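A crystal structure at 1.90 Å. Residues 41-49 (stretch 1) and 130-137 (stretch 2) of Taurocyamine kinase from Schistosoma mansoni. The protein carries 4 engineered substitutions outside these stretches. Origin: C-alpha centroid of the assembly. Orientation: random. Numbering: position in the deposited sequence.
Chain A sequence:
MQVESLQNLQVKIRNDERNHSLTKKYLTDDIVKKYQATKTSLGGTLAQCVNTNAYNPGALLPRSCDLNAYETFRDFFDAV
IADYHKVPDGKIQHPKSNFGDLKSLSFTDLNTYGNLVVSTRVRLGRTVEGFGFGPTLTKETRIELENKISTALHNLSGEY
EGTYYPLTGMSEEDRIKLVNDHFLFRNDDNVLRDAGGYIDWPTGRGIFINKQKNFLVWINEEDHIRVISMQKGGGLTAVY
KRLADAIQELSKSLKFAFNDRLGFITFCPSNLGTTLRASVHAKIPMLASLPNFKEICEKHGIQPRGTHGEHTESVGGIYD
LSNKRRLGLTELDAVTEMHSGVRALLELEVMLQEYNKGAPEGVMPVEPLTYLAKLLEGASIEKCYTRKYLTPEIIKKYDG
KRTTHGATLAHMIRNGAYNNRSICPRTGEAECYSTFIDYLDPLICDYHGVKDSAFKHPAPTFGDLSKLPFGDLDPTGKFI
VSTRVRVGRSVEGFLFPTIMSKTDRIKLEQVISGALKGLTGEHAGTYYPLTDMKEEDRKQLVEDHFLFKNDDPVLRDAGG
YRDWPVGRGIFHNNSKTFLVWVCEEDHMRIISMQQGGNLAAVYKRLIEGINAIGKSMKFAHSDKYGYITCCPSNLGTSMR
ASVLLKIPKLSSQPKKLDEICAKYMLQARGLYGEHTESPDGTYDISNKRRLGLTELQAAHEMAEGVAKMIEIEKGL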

# COMPACT_ATOMS: atom_id res chain seq x y z
N SER A 41 -25.42 8.26 30.79
CA SER A 41 -25.65 8.64 32.18
C SER A 41 -25.15 10.07 32.47
O SER A 41 -25.52 10.67 33.47
N LEU A 42 -24.31 10.61 31.59
CA LEU A 42 -23.85 11.98 31.74
C LEU A 42 -24.63 12.90 30.81
O LEU A 42 -24.30 14.08 30.68
N GLY A 43 -25.65 12.34 30.16
CA GLY A 43 -26.60 13.12 29.38
C GLY A 43 -26.23 13.33 27.92
O GLY A 43 -26.88 14.10 27.22
N GLY A 44 -25.18 12.66 27.47
CA GLY A 44 -24.71 12.81 26.10
C GLY A 44 -25.53 11.99 25.10
O GLY A 44 -26.18 11.02 25.47
N THR A 45 -25.49 12.41 23.83
CA THR A 45 -26.21 11.74 22.75
C THR A 45 -25.27 11.24 21.66
O THR A 45 -24.14 11.74 21.53
N LEU A 46 -25.74 10.27 20.86
CA LEU A 46 -24.98 9.76 19.72
C LEU A 46 -24.73 10.85 18.67
O LEU A 46 -23.68 10.86 18.02
N ALA A 47 -25.71 11.74 18.48
CA ALA A 47 -25.50 12.92 17.63
C ALA A 47 -24.22 13.68 18.04
O ALA A 47 -23.43 14.07 17.18
N GLN A 48 -24.02 13.86 19.34
CA GLN A 48 -22.82 14.56 19.79
C GLN A 48 -21.57 13.78 19.43
O GLN A 48 -20.54 14.40 19.10
N CYS A 49 -21.65 12.44 19.50
CA CYS A 49 -20.51 11.59 19.12
C CYS A 49 -20.12 11.68 17.64
O CYS A 49 -18.94 11.65 17.31
N GLY A 130 -16.26 9.88 36.42
CA GLY A 130 -17.19 10.84 36.98
C GLY A 130 -17.29 12.12 36.17
O GLY A 130 -18.04 13.01 36.54
N PHE A 131 -16.53 12.24 35.08
CA PHE A 131 -16.52 13.48 34.31
C PHE A 131 -16.75 13.17 32.84
O PHE A 131 -16.28 12.16 32.36
N GLY A 132 -17.46 14.05 32.15
CA GLY A 132 -17.71 13.86 30.73
C GLY A 132 -16.54 14.30 29.88
O GLY A 132 -15.46 14.61 30.40
N PHE A 133 -16.75 14.27 28.57
CA PHE A 133 -15.81 14.81 27.61
C PHE A 133 -16.34 16.16 27.13
O PHE A 133 -17.37 16.61 27.63
N GLY A 134 -15.64 16.78 26.18
CA GLY A 134 -16.04 18.04 25.58
C GLY A 134 -17.53 18.37 25.53
O GLY A 134 -17.95 19.42 26.05
N PRO A 135 -18.34 17.49 24.91
CA PRO A 135 -19.78 17.74 24.71
C PRO A 135 -20.63 17.71 25.98
O PRO A 135 -21.75 18.21 25.95
N THR A 136 -20.13 17.12 27.06
CA THR A 136 -20.96 16.94 28.23
C THR A 136 -20.43 17.64 29.49
O THR A 136 -21.13 17.68 30.51
N LEU A 137 -19.22 18.17 29.44
CA LEU A 137 -18.69 18.95 30.56
C LEU A 137 -19.42 20.28 30.67
O LEU A 137 -19.93 20.82 29.69

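Three residues account for most of the 290 Å² buried between these stretches: Leu 42 (75 Å² covered), Thr 136 (61 Å²) and Gln 48 (51 Å²), with Pro 135 close behind at 48 Å². All four direct CA-to-CB toward the opposing stretch, and the contact is chiefly one of van der Waals packing.

Leu 42 adopts the m,t rotamer (chi1 -68°, chi2 178°), which extends CD1 onto the backbone of stretch 2. There Leu 42 CD1 lies 3.6 Å from Gly 132 CA and 3.7 Å from Phe 131 C. Phe 131 turns its own CA-to-CB bond away, so it meets the leucine through main chain. Gly 132 has no side chain, and an ideal CB on it would come within 2.0 Å of Thr 136 OG1, a clash inside its own stretch.

Thr 136, with chi1 at 46° (p), presents its methyl to stretch 1. Thr 136 CG2 sits 3.5 Å from Gly 44 CA and 3.8 Å from Leu 42 O. The close approach suits a glycine: an ideal CB on Gly 44 would point toward stretch 2 and fall a tight 3.0 Å from Thr 136 CG2. Thr 136 OG1 accepts a weak hydrogen bond from Phe 133 N at 3.2 Å (127°) and is also bonded elsewhere in the structure.

Gln 48 (chi1 -72°, m; chi2 174°, t) extends its amide back to the main chain of Thr 45, the residue capping the helix. Gln 48 OE1 accepts from Thr 45 N at 3.0 Å (159°), while Gln 48 N donates to Thr 45 OG1 at 3.3 Å, the capping bond. The bond to Gln 48 OE1 helps hold the amide where Gln 48 CD packs 3.9 Å from Pro 135 CB; the capping bond ties the backbone of Gln 48 to Thr 45. Gln 48 NE2 lies 3.5 Å from Pro 135 O and is hydrogen-bonded elsewhere in the structure.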

# COMPACT_ATOMS: atom_id res chain seq x y z
CB SER A 41 -24.98 7.64 33.12
OG SER A 41 -23.61 7.49 32.75
CB LEU A 42 -22.34 12.10 31.46
CG LEU A 42 -21.46 11.40 32.51
CD1 LEU A 42 -19.99 11.50 32.15
CD2 LEU A 42 -21.71 11.98 33.88
CB THR A 45 -27.22 12.68 22.08
OG1 THR A 45 -26.52 13.76 21.46
CG2 THR A 45 -28.14 13.22 23.10
CB LEU A 46 -25.70 8.56 19.10
CG LEU A 46 -25.08 7.77 17.94
CD1 LEU A 46 -23.64 7.24 18.22
CD2 LEU A 46 -26.00 6.61 17.57
CB ALA A 47 -26.71 13.86 17.68
CB GLN A 48 -22.87 14.81 21.30
CG GLN A 48 -23.86 15.87 21.70
CD GLN A 48 -23.97 15.97 23.19
OE1 GLN A 48 -23.88 14.96 23.90
NE2 GLN A 48 -24.16 17.18 23.69
CB CYS A 49 -20.80 10.11 19.43
SG CYS A 49 -21.12 9.69 21.15
CB PHE A 131 -15.20 14.24 34.43
CG PHE A 131 -14.91 14.75 35.81
CD1 PHE A 131 -15.27 16.04 36.18
CD2 PHE A 131 -14.28 13.93 36.74
CE1 PHE A 131 -14.99 16.52 37.44
CE2 PHE A 131 -14.00 14.40 38.02
CZ PHE A 131 -14.36 15.70 38.37
CB PHE A 133 -15.61 13.84 26.42
CG PHE A 133 -14.90 12.55 26.79
CD1 PHE A 133 -13.85 12.56 27.70
CD2 PHE A 133 -15.30 11.34 26.23
CE1 PHE A 133 -13.20 11.36 28.03
CE2 PHE A 133 -14.67 10.15 26.55
CZ PHE A 133 -13.61 10.15 27.45
CB PRO A 135 -20.21 16.60 23.77
CG PRO A 135 -18.95 16.22 23.05
CD PRO A 135 -17.89 16.33 24.11
CB THR A 136 -21.17 15.42 28.57
OG1 THR A 136 -19.92 14.73 28.50
CG2 THR A 136 -22.17 14.76 27.59
CB LEU A 137 -17.18 19.19 30.39
CG LEU A 137 -16.37 17.89 30.50
CD1 LEU A 137 -15.01 18.02 29.79
CD2 LEU A 137 -16.21 17.56 32.00